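Local coordinates for protein phosphoribosylaminoimidazole-succinocarboxamide synthase (PDB 2CNQ) that catalyses the ATP-dependent joining of CAIR and L-aspartate to form SAICAR, a step of de novo purine biosynthesis, at residues T6-I11 against D22-D27; T30-A35 against D104-V109; I55-L60 against V232-T237. One frame throughout, in Å; residues are numbered along the deposited sequence.

Interaction 1: residues T6-I11 against D22-D27. With ADP (adenosine-5'-diphosphate), chain B.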
loop_
_atom_site.group_PDB
_atom_site.type_symbol
_atom_site.label_atom_id
_atom_site.label_comp_id
_atom_site.label_asym_id
_atom_site.label_seq_id
_atom_site.Cartn_x
_atom_site.Cartn_y
_atom_site.Cartn_z
ATOM N N THR A 6 -14.997 5.146 -10.884
ATOM C CA THR A 6 -16.011 6.007 -10.351
ATOM C C THR A 6 -16.462 6.975 -11.407
ATOM O O THR A 6 -15.687 7.457 -12.202
ATOM C CB THR A 6 -15.554 6.736 -9.110
ATOM O OG1 THR A 6 -14.454 7.591 -9.398
ATOM C CG2 THR A 6 -15.203 5.807 -8.006
ATOM N N GLU A 7 -17.746 7.264 -11.372
ATOM C CA GLU A 7 -18.386 8.135 -12.326
ATOM C C GLU A 7 -19.175 9.120 -11.520
ATOM O O GLU A 7 -20.274 8.848 -11.082
ATOM C CB GLU A 7 -19.276 7.371 -13.247
ATOM C CG GLU A 7 -18.509 6.425 -14.131
ATOM C CD GLU A 7 -17.721 7.093 -15.200
ATOM O OE1 GLU A 7 -17.062 6.365 -15.956
ATOM O OE2 GLU A 7 -17.746 8.315 -15.334
ATOM N N LEU A 8 -18.580 10.268 -11.318
ATOM C CA LEU A 8 -19.160 11.268 -10.470
ATOM C C LEU A 8 -19.748 12.420 -11.231
ATOM O O LEU A 8 -20.135 13.402 -10.655
ATOM C CB LEU A 8 -18.183 11.775 -9.427
ATOM C CG LEU A 8 -17.627 10.706 -8.496
ATOM C CD1 LEU A 8 -16.885 11.372 -7.368
ATOM C CD2 LEU A 8 -18.658 9.771 -7.962
ATOM N N ASP A 9 -19.844 12.285 -12.544
ATOM C CA ASP A 9 -20.600 13.228 -13.339
ATOM C C ASP A 9 -20.169 14.651 -13.135
ATOM O O ASP A 9 -20.959 15.582 -13.192
ATOM C CB ASP A 9 -22.089 13.080 -13.093
ATOM C CG ASP A 9 -22.601 11.777 -13.632
ATOM O OD1 ASP A 9 -22.135 11.364 -14.705
ATOM O OD2 ASP A 9 -23.440 11.147 -13.003
ATOM N N GLY A 10 -18.888 14.824 -12.932
ATOM C CA GLY A 10 -18.332 16.131 -12.823
ATOM C C GLY A 10 -18.650 16.828 -11.554
ATOM O O GLY A 10 -18.375 17.998 -11.437
ATOM N N ILE A 11 -19.194 16.142 -10.566
ATOM C CA ILE A 11 -19.582 16.794 -9.351
ATOM C C ILE A 11 -18.384 17.356 -8.632
ATOM O O ILE A 11 -18.463 18.399 -8.030
ATOM C CB ILE A 11 -20.382 15.858 -8.511
ATOM C CG1 ILE A 11 -21.731 15.634 -9.189
ATOM C CG2 ILE A 11 -20.573 16.385 -7.116
ATOM C CD1 ILE A 11 -22.431 14.424 -8.677
ATOM N N ASP A 22 -9.282 6.552 -7.553
ATOM C CA ASP A 22 -9.837 7.693 -8.255
ATOM C C ASP A 22 -9.839 8.802 -7.252
ATOM O O ASP A 22 -10.346 8.632 -6.159
ATOM C CB ASP A 22 -11.239 7.434 -8.750
ATOM C CG ASP A 22 -11.337 6.404 -9.801
ATOM O OD1 ASP A 22 -12.469 6.227 -10.313
ATOM O OD2 ASP A 22 -10.349 5.778 -10.183
ATOM N N ILE A 23 -9.252 9.912 -7.623
ATOM C CA ILE A 23 -8.973 10.957 -6.670
ATOM C C ILE A 23 -9.621 12.202 -7.163
ATOM O O ILE A 23 -9.321 12.638 -8.264
ATOM C CB ILE A 23 -7.511 11.120 -6.503
ATOM C CG1 ILE A 23 -6.887 9.779 -6.113
ATOM C CG2 ILE A 23 -7.217 12.186 -5.449
ATOM C CD1 ILE A 23 -5.460 9.807 -6.078
ATOM N N TYR A 24 -10.498 12.756 -6.372
ATOM C CA TYR A 24 -11.220 13.944 -6.741
ATOM C C TYR A 24 -10.857 15.063 -5.817
ATOM O O TYR A 24 -10.497 14.853 -4.666
ATOM C CB TYR A 24 -12.710 13.703 -6.639
ATOM C CG TYR A 24 -13.191 12.695 -7.615
ATOM C CD1 TYR A 24 -13.658 13.080 -8.847
ATOM C CD2 TYR A 24 -13.148 11.353 -7.318
ATOM C CE1 TYR A 24 -14.099 12.169 -9.742
ATOM C CE2 TYR A 24 -13.579 10.430 -8.216
ATOM C CZ TYR A 24 -14.029 10.842 -9.428
ATOM O OH TYR A 24 -14.477 9.964 -10.359
ATOM N N GLU A 25 -11.047 16.270 -6.294
ATOM C CA GLU A 25 -10.803 17.437 -5.496
ATOM C C GLU A 25 -12.046 17.846 -4.812
ATOM O O GLU A 25 -13.027 18.212 -5.452
ATOM C CB GLU A 25 -10.330 18.556 -6.379
ATOM C CG GLU A 25 -10.286 19.870 -5.677
ATOM C CD GLU A 25 -9.732 20.913 -6.572
ATOM O OE1 GLU A 25 -8.593 20.758 -7.085
ATOM O OE2 GLU A 25 -10.461 21.857 -6.837
ATOM N N VAL A 26 -12.021 17.808 -3.509
ATOM C CA VAL A 26 -13.125 18.293 -2.725
ATOM C C VAL A 26 -13.031 19.775 -2.608
ATOM O O VAL A 26 -14.022 20.476 -2.716
ATOM C CB VAL A 26 -13.159 17.593 -1.392
ATOM C CG1 VAL A 26 -14.216 18.173 -0.500
ATOM C CG2 VAL A 26 -13.432 16.136 -1.617
ATOM N N ASP A 27 -11.849 20.264 -2.317
ATOM C CA ASP A 27 -11.628 21.655 -2.288
ATOM C C ASP A 27 -10.173 21.836 -2.418
ATOM O O ASP A 27 -9.413 20.898 -2.689
ATOM C CB ASP A 27 -12.208 22.296 -1.023
ATOM C CG ASP A 27 -11.603 21.775 0.237
ATOM O OD1 ASP A 27 -12.329 21.708 1.206
ATOM O OD2 ASP A 27 -10.413 21.411 0.277
HETATM P PB ADP B . -0.670 4.586 -8.055
HETATM O O1B ADP B . -0.243 3.674 -7.001
HETATM O O2B ADP B . 0.358 5.584 -8.386
HETATM O O3B ADP B . -1.159 4.018 -9.296
HETATM P PA ADP B . -3.068 4.983 -6.561
HETATM O O1A ADP B . -2.576 4.266 -5.383
HETATM O O2A ADP B . -4.087 4.366 -7.395
HETATM O O3A ADP B . -1.867 5.444 -7.463
HETATM O "O5'" ADP B . -3.634 6.389 -6.153
HETATM C "C5'" ADP B . -3.154 7.186 -5.094
HETATM C "C4'" ADP B . -2.413 8.362 -5.656
HETATM O "O4'" ADP B . -2.604 9.429 -4.729
HETATM C "C3'" ADP B . -0.931 8.164 -5.739
HETATM O "O3'" ADP B . -0.386 9.012 -6.720
HETATM C "C2'" ADP B . -0.465 8.660 -4.396
HETATM O "O2'" ADP B . 0.886 8.996 -4.359
HETATM C "C1'" ADP B . -1.347 9.838 -4.228
HETATM N N9 ADP B . -1.562 10.290 -2.886
HETATM C C8 ADP B . -1.702 9.529 -1.799
HETATM N N7 ADP B . -1.990 10.222 -0.729
HETATM C C5 ADP B . -2.029 11.496 -1.150
HETATM C C6 ADP B . -2.309 12.735 -0.528
HETATM N N6 ADP B . -2.618 12.802 0.751
HETATM N N1 ADP B . -2.190 13.854 -1.233
HETATM C C2 ADP B . -1.919 13.775 -2.532
HETATM N N3 ADP B . -1.718 12.674 -3.241
HETATM C C4 ADP B . -1.767 11.547 -2.533
HETATM O O HOH W 1 -16.032 10.724 -12.426
#

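Interaction 2: residues T30-A35 against D104-V109. With ADP (adenosine-5'-diphosphate), chain B.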
loop_
_atom_site.group_PDB
_atom_site.type_symbol
_atom_site.label_atom_id
_atom_site.label_comp_id
_atom_site.label_asym_id
_atom_site.label_seq_id
_atom_site.Cartn_x
_atom_site.Cartn_y
_atom_site.Cartn_z
ATOM N N THR A 30 -8.256 19.394 -0.117
ATOM C CA THR A 30 -8.783 18.126 0.293
ATOM C C THR A 30 -9.171 17.324 -0.887
ATOM O O THR A 30 -9.683 17.834 -1.879
ATOM C CB THR A 30 -10.069 18.465 1.061
ATOM O OG1 THR A 30 -9.808 19.516 1.998
ATOM C CG2 THR A 30 -10.578 17.275 1.793
ATOM N N LEU A 31 -8.909 16.036 -0.767
ATOM C CA LEU A 31 -9.168 15.085 -1.808
ATOM C C LEU A 31 -10.135 14.064 -1.309
ATOM O O LEU A 31 -10.140 13.680 -0.165
ATOM C CB LEU A 31 -7.904 14.374 -2.197
ATOM C CG LEU A 31 -6.797 15.260 -2.676
ATOM C CD1 LEU A 31 -5.545 14.421 -2.778
ATOM C CD2 LEU A 31 -7.131 15.910 -3.975
ATOM N N LEU A 32 -10.933 13.582 -2.241
ATOM C CA LEU A 32 -11.749 12.402 -2.085
ATOM C C LEU A 32 -10.950 11.288 -2.722
ATOM O O LEU A 32 -10.704 11.279 -3.907
ATOM C CB LEU A 32 -13.074 12.612 -2.766
ATOM C CG LEU A 32 -13.960 11.419 -2.856
ATOM C CD1 LEU A 32 -14.297 10.943 -1.492
ATOM C CD2 LEU A 32 -15.181 11.732 -3.673
ATOM N N PHE A 33 -10.505 10.368 -1.887
ATOM C CA PHE A 33 -9.501 9.403 -2.243
ATOM C C PHE A 33 -10.198 8.053 -2.292
ATOM O O PHE A 33 -10.429 7.455 -1.260
ATOM C CB PHE A 33 -8.472 9.493 -1.116
ATOM C CG PHE A 33 -7.180 8.814 -1.375
ATOM C CD1 PHE A 33 -6.830 7.675 -0.689
ATOM C CD2 PHE A 33 -6.287 9.353 -2.219
ATOM C CE1 PHE A 33 -5.586 7.118 -0.863
ATOM C CE2 PHE A 33 -5.034 8.809 -2.391
ATOM C CZ PHE A 33 -4.708 7.681 -1.710
ATOM N N VAL A 34 -10.577 7.656 -3.476
ATOM C CA VAL A 34 -11.466 6.539 -3.639
ATOM C C VAL A 34 -10.677 5.358 -4.107
ATOM O O VAL A 34 -10.111 5.390 -5.174
ATOM C CB VAL A 34 -12.581 6.831 -4.638
ATOM C CG1 VAL A 34 -13.569 5.700 -4.572
ATOM C CG2 VAL A 34 -13.238 8.155 -4.352
ATOM N N ALA A 35 -10.652 4.304 -3.326
ATOM C CA ALA A 35 -10.033 3.080 -3.753
ATOM C C ALA A 35 -11.054 2.290 -4.499
ATOM O O ALA A 35 -12.022 1.834 -3.935
ATOM C CB ALA A 35 -9.496 2.311 -2.592
ATOM N N ASP A 104 -17.513 3.415 1.875
ATOM C CA ASP A 104 -16.608 2.437 2.438
ATOM C C ASP A 104 -15.311 2.294 1.729
ATOM O O ASP A 104 -14.460 1.567 2.210
ATOM C CB ASP A 104 -17.280 1.084 2.587
ATOM C CG ASP A 104 -18.434 1.153 3.497
ATOM O OD1 ASP A 104 -19.505 0.681 3.115
ATOM O OD2 ASP A 104 -18.249 1.690 4.598
ATOM N N ARG A 105 -15.120 3.002 0.639
ATOM C CA ARG A 105 -13.897 2.883 -0.116
ATOM C C ARG A 105 -13.280 4.237 -0.340
ATOM O O ARG A 105 -12.397 4.375 -1.148
ATOM C CB ARG A 105 -14.143 2.228 -1.444
ATOM C CG ARG A 105 -15.134 2.960 -2.281
ATOM C CD ARG A 105 -15.311 2.375 -3.619
ATOM N NE ARG A 105 -15.901 1.058 -3.592
ATOM C CZ ARG A 105 -15.300 -0.068 -3.921
ATOM N NH1 ARG A 105 -14.048 -0.099 -4.246
ATOM N NH2 ARG A 105 -15.976 -1.191 -3.943
ATOM N N SER A 106 -13.726 5.237 0.399
ATOM C CA SER A 106 -13.296 6.582 0.173
ATOM C C SER A 106 -12.773 7.166 1.426
ATOM O O SER A 106 -13.367 7.060 2.485
ATOM C CB SER A 106 -14.452 7.426 -0.311
ATOM O OG SER A 106 -14.927 6.962 -1.534
ATOM N N LEU A 107 -11.680 7.872 1.288
ATOM C CA LEU A 107 -11.136 8.641 2.371
ATOM C C LEU A 107 -11.120 10.069 1.963
ATOM O O LEU A 107 -10.789 10.407 0.854
ATOM C CB LEU A 107 -9.738 8.184 2.714
ATOM C CG LEU A 107 -9.714 6.753 3.202
ATOM C CD1 LEU A 107 -8.311 6.305 3.338
ATOM C CD2 LEU A 107 -10.422 6.597 4.501
ATOM N N LEU A 108 -11.456 10.910 2.898
ATOM C CA LEU A 108 -11.313 12.329 2.748
ATOM C C LEU A 108 -9.964 12.646 3.316
ATOM O O LEU A 108 -9.722 12.379 4.479
ATOM C CB LEU A 108 -12.409 13.015 3.522
ATOM C CG LEU A 108 -12.505 14.480 3.319
ATOM C CD1 LEU A 108 -12.963 14.781 1.931
ATOM C CD2 LEU A 108 -13.448 15.047 4.330
ATOM N N VAL A 109 -9.084 13.155 2.484
ATOM C CA VAL A 109 -7.724 13.322 2.894
ATOM C C VAL A 109 -7.274 14.691 2.552
ATOM O O VAL A 109 -7.731 15.337 1.637
ATOM C CB VAL A 109 -6.799 12.279 2.258
ATOM C CG1 VAL A 109 -7.293 10.881 2.583
ATOM C CG2 VAL A 109 -6.662 12.453 0.804
HETATM P PB ADP B . -0.670 4.586 -8.055
HETATM O O1B ADP B . -0.243 3.674 -7.001
HETATM O O2B ADP B . 0.358 5.584 -8.386
HETATM O O3B ADP B . -1.159 4.018 -9.296
HETATM P PA ADP B . -3.068 4.983 -6.561
HETATM O O1A ADP B . -2.576 4.266 -5.383
HETATM O O2A ADP B . -4.087 4.366 -7.395
HETATM O O3A ADP B . -1.867 5.444 -7.463
HETATM O "O5'" ADP B . -3.634 6.389 -6.153
HETATM C "C5'" ADP B . -3.154 7.186 -5.094
HETATM C "C4'" ADP B . -2.413 8.362 -5.656
HETATM O "O4'" ADP B . -2.604 9.429 -4.729
HETATM C "C3'" ADP B . -0.931 8.164 -5.739
HETATM O "O3'" ADP B . -0.386 9.012 -6.720
HETATM C "C2'" ADP B . -0.465 8.660 -4.396
HETATM O "O2'" ADP B . 0.886 8.996 -4.359
HETATM C "C1'" ADP B . -1.347 9.838 -4.228
HETATM N N9 ADP B . -1.562 10.290 -2.886
HETATM C C8 ADP B . -1.702 9.529 -1.799
HETATM N N7 ADP B . -1.990 10.222 -0.729
HETATM C C5 ADP B . -2.029 11.496 -1.150
HETATM C C6 ADP B . -2.309 12.735 -0.528
HETATM N N6 ADP B . -2.618 12.802 0.751
HETATM N N1 ADP B . -2.190 13.854 -1.233
HETATM C C2 ADP B . -1.919 13.775 -2.532
HETATM N N3 ADP B . -1.718 12.674 -3.241
HETATM C C4 ADP B . -1.767 11.547 -2.533
#

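Interaction 3: residues I55-L60 against V232-T237. With ADP (adenosine-5'-diphosphate), chain B.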
loop_
_atom_site.group_PDB
_atom_site.type_symbol
_atom_site.label_atom_id
_atom_site.label_comp_id
_atom_site.label_asym_id
_atom_site.label_seq_id
_atom_site.Cartn_x
_atom_site.Cartn_y
_atom_site.Cartn_z
ATOM N N ILE A 55 -12.614 -1.323 -0.792
ATOM C CA ILE A 55 -13.114 -1.184 0.555
ATOM C C ILE A 55 -12.087 -1.748 1.515
ATOM O O ILE A 55 -11.769 -1.165 2.513
ATOM C CB ILE A 55 -14.447 -1.880 0.692
ATOM C CG1 ILE A 55 -15.486 -1.151 -0.165
ATOM C CG2 ILE A 55 -14.843 -1.912 2.138
ATOM C CD1 ILE A 55 -16.803 -1.837 -0.207
ATOM N N LEU A 56 -11.540 -2.902 1.193
ATOM C CA LEU A 56 -10.530 -3.497 2.052
ATOM C C LEU A 56 -9.342 -2.620 2.172
ATOM O O LEU A 56 -8.823 -2.413 3.270
ATOM C CB LEU A 56 -10.182 -4.854 1.527
ATOM C CG LEU A 56 -9.276 -5.667 2.412
ATOM C CD1 LEU A 56 -9.570 -7.102 2.193
ATOM C CD2 LEU A 56 -7.827 -5.415 2.158
ATOM N N LEU A 57 -8.873 -2.063 1.082
ATOM C CA LEU A 57 -7.699 -1.218 1.171
ATOM C C LEU A 57 -7.978 -0.032 2.029
ATOM O O LEU A 57 -7.113 0.410 2.757
ATOM C CB LEU A 57 -7.282 -0.753 -0.186
ATOM C CG LEU A 57 -6.980 -1.822 -1.200
ATOM C CD1 LEU A 57 -6.630 -1.170 -2.491
ATOM C CD2 LEU A 57 -5.928 -2.761 -0.735
ATOM N N THR A 58 -9.169 0.500 1.919
ATOM C CA THR A 58 -9.550 1.642 2.675
ATOM C C THR A 58 -9.618 1.302 4.121
ATOM O O THR A 58 -9.024 1.947 4.956
ATOM C CB THR A 58 -10.882 2.165 2.172
ATOM O OG1 THR A 58 -10.755 2.562 0.819
ATOM C CG2 THR A 58 -11.335 3.347 2.945
ATOM N N LYS A 59 -10.388 0.281 4.443
ATOM C CA LYS A 59 -10.584 -0.071 5.819
ATOM C C LYS A 59 -9.300 -0.489 6.484
ATOM O O LYS A 59 -9.047 -0.164 7.612
ATOM C CB LYS A 59 -11.594 -1.203 5.883
ATOM C CG LYS A 59 -12.968 -0.836 5.357
ATOM C CD LYS A 59 -13.667 0.325 6.064
ATOM C CE LYS A 59 -14.947 0.689 5.289
ATOM N NZ LYS A 59 -15.860 1.573 6.070
ATOM N N LEU A 60 -8.484 -1.218 5.776
ATOM C CA LEU A 60 -7.238 -1.659 6.351
ATOM C C LEU A 60 -6.325 -0.471 6.561
ATOM O O LEU A 60 -5.679 -0.363 7.565
ATOM C CB LEU A 60 -6.623 -2.722 5.496
ATOM C CG LEU A 60 -5.413 -3.408 6.082
ATOM C CD1 LEU A 60 -5.607 -3.866 7.497
ATOM C CD2 LEU A 60 -5.073 -4.563 5.209
ATOM N N VAL A 232 0.686 9.042 4.219
ATOM C CA VAL A 232 -0.342 9.293 3.238
ATOM C C VAL A 232 -0.686 8.003 2.530
ATOM O O VAL A 232 -0.317 6.924 2.944
ATOM C CB VAL A 232 0.066 10.396 2.258
ATOM C CG1 VAL A 232 0.427 11.644 3.018
ATOM C CG2 VAL A 232 1.186 9.976 1.373
ATOM N N ASP A 233 -1.465 8.113 1.488
ATOM C CA ASP A 233 -1.764 6.997 0.641
ATOM C C ASP A 233 -2.448 5.894 1.418
ATOM O O ASP A 233 -3.350 6.179 2.179
ATOM C CB ASP A 233 -0.532 6.554 -0.124
ATOM C CG ASP A 233 -0.856 5.733 -1.308
ATOM O OD1 ASP A 233 -1.402 6.289 -2.276
ATOM O OD2 ASP A 233 -0.530 4.530 -1.273
ATOM N N GLU A 234 -2.082 4.677 1.123
ATOM C CA GLU A 234 -2.556 3.533 1.821
ATOM C C GLU A 234 -1.454 2.992 2.683
ATOM O O GLU A 234 -0.291 3.219 2.447
ATOM C CB GLU A 234 -3.056 2.471 0.865
ATOM C CG GLU A 234 -1.946 1.780 0.125
ATOM C CD GLU A 234 -2.431 0.770 -0.850
ATOM O OE1 GLU A 234 -1.718 0.589 -1.855
ATOM O OE2 GLU A 234 -3.473 0.155 -0.622
ATOM N N VAL A 235 -1.863 2.248 3.674
ATOM C CA VAL A 235 -0.938 1.765 4.671
ATOM C C VAL A 235 -1.189 0.309 4.896
ATOM O O VAL A 235 -2.278 -0.075 5.262
ATOM C CB VAL A 235 -1.099 2.528 5.966
ATOM C CG1 VAL A 235 -0.084 2.029 6.943
ATOM C CG2 VAL A 235 -0.971 4.001 5.748
ATOM N N LEU A 236 -0.143 -0.461 4.692
ATOM C CA LEU A 236 -0.086 -1.861 5.077
ATOM C C LEU A 236 -1.317 -2.579 4.605
ATOM O O LEU A 236 -1.986 -3.298 5.328
ATOM C CB LEU A 236 0.167 -1.994 6.554
ATOM C CG LEU A 236 1.611 -1.727 6.887
ATOM C CD1 LEU A 236 1.753 -1.337 8.329
ATOM C CD2 LEU A 236 2.450 -2.942 6.579
ATOM N N THR A 237 -1.558 -2.444 3.320
ATOM C CA THR A 237 -2.572 -3.223 2.676
ATOM C C THR A 237 -1.902 -4.314 1.907
ATOM O O THR A 237 -0.719 -4.321 1.704
ATOM C CB THR A 237 -3.424 -2.405 1.763
ATOM O OG1 THR A 237 -2.667 -2.162 0.584
ATOM C CG2 THR A 237 -3.887 -1.121 2.392
HETATM P PB ADP B . -0.670 4.586 -8.055
HETATM O O1B ADP B . -0.243 3.674 -7.001
HETATM O O2B ADP B . 0.358 5.584 -8.386
HETATM O O3B ADP B . -1.159 4.018 -9.296
HETATM P PA ADP B . -3.068 4.983 -6.561
HETATM O O1A ADP B . -2.576 4.266 -5.383
HETATM O O2A ADP B . -4.087 4.366 -7.395
HETATM O O3A ADP B . -1.867 5.444 -7.463
HETATM O "O5'" ADP B . -3.634 6.389 -6.153
HETATM C "C5'" ADP B . -3.154 7.186 -5.094
HETATM C "C4'" ADP B . -2.413 8.362 -5.656
HETATM O "O4'" ADP B . -2.604 9.429 -4.729
HETATM C "C3'" ADP B . -0.931 8.164 -5.739
HETATM O "O3'" ADP B . -0.386 9.012 -6.720
HETATM C "C2'" ADP B . -0.465 8.660 -4.396
HETATM O "O2'" ADP B . 0.886 8.996 -4.359
HETATM C "C1'" ADP B . -1.347 9.838 -4.228
HETATM N N9 ADP B . -1.562 10.290 -2.886
HETATM C C8 ADP B . -1.702 9.529 -1.799
HETATM N N7 ADP B . -1.990 10.222 -0.729
HETATM C C5 ADP B . -2.029 11.496 -1.150
HETATM C C6 ADP B . -2.309 12.735 -0.528
HETATM N N6 ADP B . -2.618 12.802 0.751
HETATM N N1 ADP B . -2.190 13.854 -1.233
HETATM C C2 ADP B . -1.919 13.775 -2.532
HETATM N N3 ADP B . -1.718 12.674 -3.241
HETATM C C4 ADP B . -1.767 11.547 -2.533
#

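Interaction 1: residues T6-I11 against D22-D27
The irregular N-terminal chain at Thr6 comes within 6.7 Å of strand 21-25, measured from CA of Thr6 to CA of Asp22, and has drawn off to 9.2 Å between CA of Leu8 and CA of Tyr24, a gap that the tyrosine ring bridges. Thr6 and Asp22 meet tip to tip. Asp22 OD1 accepts from Thr6 N at 2.8 Å and, on its anti lone pair, from Thr6 OG1 at 2.6 Å; one oxygen thus takes two donors from one residue. A chi1 of 63°, which sets OG1 of Thr6 between its own N and carbonyl carbon, adds the second of these bonds. Threonine suits the place because its hydroxyl also meets Tyr24, whose OH lies 2.6 Å from Thr6 OG1; the threonine oxygen sits at the ring edge, in its plane. A water 2.7 Å from Tyr24 OH accepts from Leu8 N and gives a longer bond to Thr6 O. Over one ring face sits Leu8 CD1, 3.5 Å from the centroid of Tyr24 and 10° off its normal, a CH-pi contact. Ile23 points away from Thr6-Ile11 and touches the ADP ribose, so the contact backs a strand of the nucleotide pocket. Salt bridges from Asp22 to Arg17 and Arg38 tie the site to strand 14-17 and to the chain beyond strand 30-35, while helix 96-102 packs against Thr6 and Leu8.

Interaction 2: residues T30-A35 against D104-V109
Arg105 reaches Ala35 through two bends: chi1 of 58° sets CG between the backbone N and carbonyl carbon, and chi3 of 66° folds NE back. NH1 of Arg105 then donates to Ala35 O at 2.8 Å, in the carbonyl plane and on a lone pair, with the oxygen at the guanidinium edge. The same NH1 forms a salt bridge with Asp37, so the multiply donating arginine serves a backbone oxygen and a carboxylate. An alanine here would probably leave Ala35 O without this donor and Asp37 without its charged mate, and would open a gap where CD of Arg105 lies beside Val34. Ala35 N returns a bond to Arg105 O, and from there the strands run antiparallel. Leu31 with Val109 and Phe33 with Leu107 are hydrogen-bonded pairs, each joined by two bonds; Leu32 with Leu108 and Val34 with Ser106 are non-hydrogen-bonded pairs. Beta-branched Val109 presses CG2 against Leu31 CB at 3.8 Å. On the other face Leu32 CD1 lies 3.7 Å from Ser106 CB, and Ser106 OG bonds to Leu102 O of helix 96-102. Strand 106-110 also lines a second site, where Leu108 N bonds a bound AICAR ribonucleotide. The Leu31 and Phe33 face belongs to the nucleotide pocket: CD1 of Leu31 is 3.7 Å from C2 of ADP, and the Phe33 ring turns its edge to O4', with CE2 3.4 Å from that oxygen. Such an antiparallel sheet with apolar residues against the adenosine is characteristic of the ATP-binding part of the SAICAR synthetase fold.

Interaction 3: residues I55-L60 against V232-T237
Leu57 and Leu60, neighbours on one face of helix 53-67, pack against an irregular break in strand 228-245, a helix-on-loop contact in the core of the SAICAR synthetase fold beside its nucleotide pocket. The two segments meet by van der Waals contact, leucine methyls against side chains and backbone oxygens. Leu57 lies across Thr237 at about a right angle, its CD2 3.6 Å from Thr237 CB, while CG2 of Thr237 reaches back to the helix backbone, 3.6 Å from Leu57 O. CG of Leu60 stands anti to the backbone N (chi1 -172°), and CD2 beyond it rests 3.3 Å from Leu236 O. Leucines suit the helix face because their branched ends can follow this uneven backbone, and threonine suits its place by offering a methyl to the helix and a hydroxyl to the loop. Polar bonds run within the loop. Thr237 OG1 donates to Glu234 OE2 at 2.7 Å, from well above the carboxylate plane, and Arg21 forms a salt bridge with the same oxygen; this fixes Glu234 with OE2 against the methyls of Leu57 and its side chain about 4 Å from a bound magnesium ion. One residue earlier, Asp233 OD2 accepts from Glu234 N at 2.9 Å and pairs with Lys217, a residue of the AICAR ribonucleotide pocket. Toward the nucleotide, Asp233 N donates a weak hydrogen bond to N7 of the ADP adenine, 3.1 Å away and bent to 132°.

In the fold
Interactions 1 and 2 share the antiparallel sheet 14-17, 21-25, 30-35, 106-110: strands 21-25 and 30-35 lie side by side, and the two contacts, centres about 10 Å apart, are joined by backbone bonds. Interaction 3 lies deeper, its centre about 11 Å from that of interaction 2 and about 19 Å from that of interaction 1, where helix 53-67 meets strand 228-245 of the mixed sheet. Lys59 of that helix forms a salt bridge with Asp104, and Thr58 probably hydrogen-bonds the carbonyl of Arg105. Interaction 1 closes first along the chain, whereas interactions 2 and 3 interleave, tying early and late sequence together. All three include residues touching ADP, consistent with a nucleotide held between the two sheets.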